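Long-range contact in pesticidal crystal protein Cry2Aa (Bacillus thuringiensis serovar kurstaki, PDB 1I5P), which promotes colloid-osmotic lysis by binding to midgut epithelial cells of dipteran and lepidopteran insect larvae: residues V340-I351 with R424-V432. Residues are numbered along the deposited sequence; the frame is centred on the assembly and turned at random.
Sequences VNYSGGVSSGLI and RNISGVPLV
V340, Y342 and I351 reach from one sheet of the middle domain onto strand 424-430 of another, whose axis runs nearly antiparallel to that of strand 340-342 (154°) and passes it at 7.7 Å. After Y342 the chain turns back, held by S348 N bonding to V340 O; farther on, I351 has V429 as its nearest residue in register. Y342 OH donates to N425 OD1 at 2.5 Å, in the carbonyl plane on a lone pair; the ring and amide planes are 55° apart, with OD1 at the ring edge. N425 holds its CG anti to its backbone N (chi1 -161°), which carries the amide toward Y342, while ND2 bonds to V302 O. One water donates to both Y342 OH and I426 O, a second polar link. V340 lays CG2 against I426 O (3.1 Å) and meets I426 CG2 at 3.8 Å; L308 touches both side chains. I351 sets CG2 over the G428-V429 peptide, 3.6 Å from V429 N, and its CD1 lies 3.9 Å from G428 N, where glycine has no side chain. R424 and N425 form a classic beta bulge facing V467. An edge strand thus joins two sheets of the beta-prism middle domain of three-domain Cry toxins.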
loop_
_atom_site.group_PDB
_atom_site.type_symbol
_atom_site.label_atom_id
_atom_site.label_comp_id
_atom_site.label_asym_id
_atom_site.label_seq_id
_atom_site.Cartn_x
_atom_site.Cartn_y
_atom_site.Cartn_z
ATOM N N VAL A 340 21.592 2.720 -0.195
ATOM C CA VAL A 340 20.585 3.675 -0.632
ATOM C C VAL A 340 20.823 5.022 0.049
ATOM O O VAL A 340 21.173 5.074 1.233
ATOM C CB VAL A 340 19.173 3.159 -0.293
ATOM C CG1 VAL A 340 18.122 4.150 -0.756
ATOM C CG2 VAL A 340 18.955 1.795 -0.953
ATOM N N ASN A 341 20.636 6.101 -0.704
ATOM C CA ASN A 341 20.858 7.447 -0.187
ATOM C C ASN A 341 19.581 8.275 -0.105
ATOM O O ASN A 341 18.661 8.107 -0.910
ATOM C CB ASN A 341 21.887 8.170 -1.058
ATOM C CG ASN A 341 23.165 7.371 -1.221
ATOM O OD1 ASN A 341 23.749 6.908 -0.240
ATOM N ND2 ASN A 341 23.606 7.204 -2.464
ATOM N N TYR A 342 19.538 9.178 0.870
ATOM C CA TYR A 342 18.366 10.026 1.083
ATOM C C TYR A 342 18.741 11.478 1.387
ATOM O O TYR A 342 19.901 11.797 1.675
ATOM C CB TYR A 342 17.528 9.488 2.251
ATOM C CG TYR A 342 17.208 8.009 2.190
ATOM C CD1 TYR A 342 18.159 7.052 2.545
ATOM C CD2 TYR A 342 15.947 7.565 1.784
ATOM C CE1 TYR A 342 17.865 5.689 2.499
ATOM C CE2 TYR A 342 15.643 6.203 1.730
ATOM C CZ TYR A 342 16.610 5.271 2.091
ATOM O OH TYR A 342 16.323 3.925 2.025
ATOM N N SER A 343 17.737 12.346 1.328
ATOM C CA SER A 343 17.917 13.762 1.620
ATOM C C SER A 343 18.368 13.883 3.067
ATOM O O SER A 343 18.022 13.041 3.901
ATOM C CB SER A 343 16.599 14.512 1.442
ATOM O OG SER A 343 16.136 14.433 0.107
ATOM N N GLY A 344 19.137 14.925 3.358
ATOM C CA GLY A 344 19.621 15.128 4.712
ATOM C C GLY A 344 20.921 14.391 4.945
ATOM O O GLY A 344 21.443 14.371 6.061
ATOM N N GLY A 345 21.442 13.779 3.887
ATOM C CA GLY A 345 22.691 13.050 3.986
ATOM C C GLY A 345 22.546 11.677 4.611
ATOM O O GLY A 345 23.540 11.026 4.923
ATOM N N VAL A 346 21.310 11.229 4.790
ATOM C CA VAL A 346 21.056 9.926 5.382
ATOM C C VAL A 346 21.237 8.772 4.382
ATOM O O VAL A 346 21.033 8.934 3.183
ATOM C CB VAL A 346 19.622 9.886 5.978
ATOM C CG1 VAL A 346 19.253 8.477 6.394
ATOM C CG2 VAL A 346 19.541 10.824 7.180
ATOM N N SER A 347 21.649 7.613 4.888
ATOM C CA SER A 347 21.835 6.426 4.060
ATOM C C SER A 347 21.319 5.195 4.789
ATOM O O SER A 347 21.163 5.203 6.010
ATOM C CB SER A 347 23.315 6.208 3.723
ATOM O OG SER A 347 23.765 7.110 2.732
ATOM N N SER A 348 21.038 4.146 4.024
ATOM C CA SER A 348 20.576 2.891 4.594
ATOM C C SER A 348 21.835 2.144 5.006
ATOM O O SER A 348 22.931 2.705 5.013
ATOM C CB SER A 348 19.855 2.062 3.537
ATOM O OG SER A 348 20.780 1.602 2.563
ATOM N N GLY A 349 21.680 0.872 5.343
ATOM C CA GLY A 349 22.839 0.089 5.700
ATOM C C GLY A 349 23.414 -0.410 4.394
ATOM O O GLY A 349 22.786 -0.279 3.342
ATOM N N LEU A 350 24.616 -0.963 4.437
ATOM C CA LEU A 350 25.213 -1.481 3.219
ATOM C C LEU A 350 24.537 -2.791 2.859
ATOM O O LEU A 350 24.033 -3.504 3.727
ATOM C CB LEU A 350 26.709 -1.715 3.408
ATOM C CG LEU A 350 27.607 -0.487 3.259
ATOM C CD1 LEU A 350 28.926 -0.721 3.989
ATOM C CD2 LEU A 350 27.838 -0.209 1.783
ATOM N N ILE A 351 24.510 -3.095 1.571
ATOM C CA ILE A 351 23.917 -4.335 1.104
ATOM C C ILE A 351 25.013 -5.036 0.327
ATOM O O ILE A 351 25.632 -4.439 -0.554
ATOM C CB ILE A 351 22.722 -4.067 0.181
ATOM C CG1 ILE A 351 21.717 -3.165 0.897
ATOM C CG2 ILE A 351 22.059 -5.385 -0.207
ATOM C CD1 ILE A 351 20.904 -2.299 -0.031
ATOM N N ARG A 424 9.124 5.043 -3.531
ATOM C CA ARG A 424 9.474 5.919 -2.421
ATOM C C ARG A 424 10.633 5.409 -1.577
ATOM O O ARG A 424 11.102 6.099 -0.676
ATOM C CB ARG A 424 8.252 6.163 -1.536
ATOM C CG ARG A 424 7.167 6.991 -2.220
ATOM C CD ARG A 424 7.693 8.351 -2.664
ATOM N NE ARG A 424 6.664 9.119 -3.357
ATOM C CZ ARG A 424 6.882 10.260 -4.003
ATOM N NH1 ARG A 424 8.102 10.781 -4.049
ATOM N NH2 ARG A 424 5.878 10.869 -4.617
ATOM N N ASN A 425 11.088 4.196 -1.854
ATOM C CA ASN A 425 12.227 3.655 -1.127
ATOM C C ASN A 425 12.862 2.520 -1.905
ATOM O O ASN A 425 12.223 1.894 -2.751
ATOM C CB ASN A 425 11.824 3.165 0.271
ATOM C CG ASN A 425 13.024 3.027 1.209
ATOM O OD1 ASN A 425 14.099 3.551 0.934
ATOM N ND2 ASN A 425 12.837 2.331 2.322
ATOM N N ILE A 426 14.138 2.278 -1.631
ATOM C CA ILE A 426 14.872 1.202 -2.274
ATOM C C ILE A 426 15.602 0.441 -1.179
ATOM O O ILE A 426 16.054 1.025 -0.194
ATOM C CB ILE A 426 15.904 1.734 -3.292
ATOM C CG1 ILE A 426 15.176 2.388 -4.473
ATOM C CG2 ILE A 426 16.789 0.598 -3.787
ATOM C CD1 ILE A 426 16.093 3.098 -5.450
ATOM N N SER A 427 15.691 -0.870 -1.340
ATOM C CA SER A 427 16.384 -1.696 -0.375
ATOM C C SER A 427 17.054 -2.798 -1.169
ATOM O O SER A 427 17.274 -2.656 -2.368
ATOM C CB SER A 427 15.397 -2.283 0.636
ATOM O OG SER A 427 16.075 -2.875 1.729
ATOM N N GLY A 428 17.375 -3.898 -0.509
ATOM C CA GLY A 428 18.019 -4.990 -1.208
ATOM C C GLY A 428 18.497 -6.055 -0.250
ATOM O O GLY A 428 18.447 -5.877 0.969
ATOM N N VAL A 429 18.952 -7.170 -0.809
ATOM C CA VAL A 429 19.455 -8.270 -0.004
ATOM C C VAL A 429 20.695 -8.864 -0.656
ATOM O O VAL A 429 20.899 -8.730 -1.865
ATOM C CB VAL A 429 18.402 -9.394 0.161
ATOM C CG1 VAL A 429 17.176 -8.857 0.877
ATOM C CG2 VAL A 429 18.014 -9.958 -1.199
ATOM N N PRO A 430 21.564 -9.495 0.147
ATOM C CA PRO A 430 22.772 -10.105 -0.412
ATOM C C PRO A 430 22.368 -11.483 -0.947
ATOM O O PRO A 430 21.224 -11.906 -0.759
ATOM C CB PRO A 430 23.684 -10.211 0.802
ATOM C CG PRO A 430 22.708 -10.548 1.880
ATOM C CD PRO A 430 21.608 -9.523 1.619
ATOM N N LEU A 431 23.292 -12.191 -1.589
ATOM C CA LEU A 431 22.973 -13.512 -2.123
ATOM C C LEU A 431 22.380 -14.408 -1.038
ATOM O O LEU A 431 21.402 -15.119 -1.267
ATOM C CB LEU A 431 24.219 -14.176 -2.717
ATOM C CG LEU A 431 24.003 -15.572 -3.323
ATOM C CD1 LEU A 431 22.998 -15.493 -4.463
ATOM C CD2 LEU A 431 25.334 -16.131 -3.818
ATOM N N VAL A 432 22.968 -14.361 0.150
ATOM C CA VAL A 432 22.489 -15.171 1.264
ATOM C C VAL A 432 22.400 -14.341 2.537
ATOM O O VAL A 432 23.393 -13.758 2.978
ATOM C CB VAL A 432 23.430 -16.375 1.541
ATOM C CG1 VAL A 432 22.846 -17.246 2.643
ATOM C CG2 VAL A 432 23.635 -17.190 0.272
HETATM O O HOH W 1 16.446 1.128 2.474
#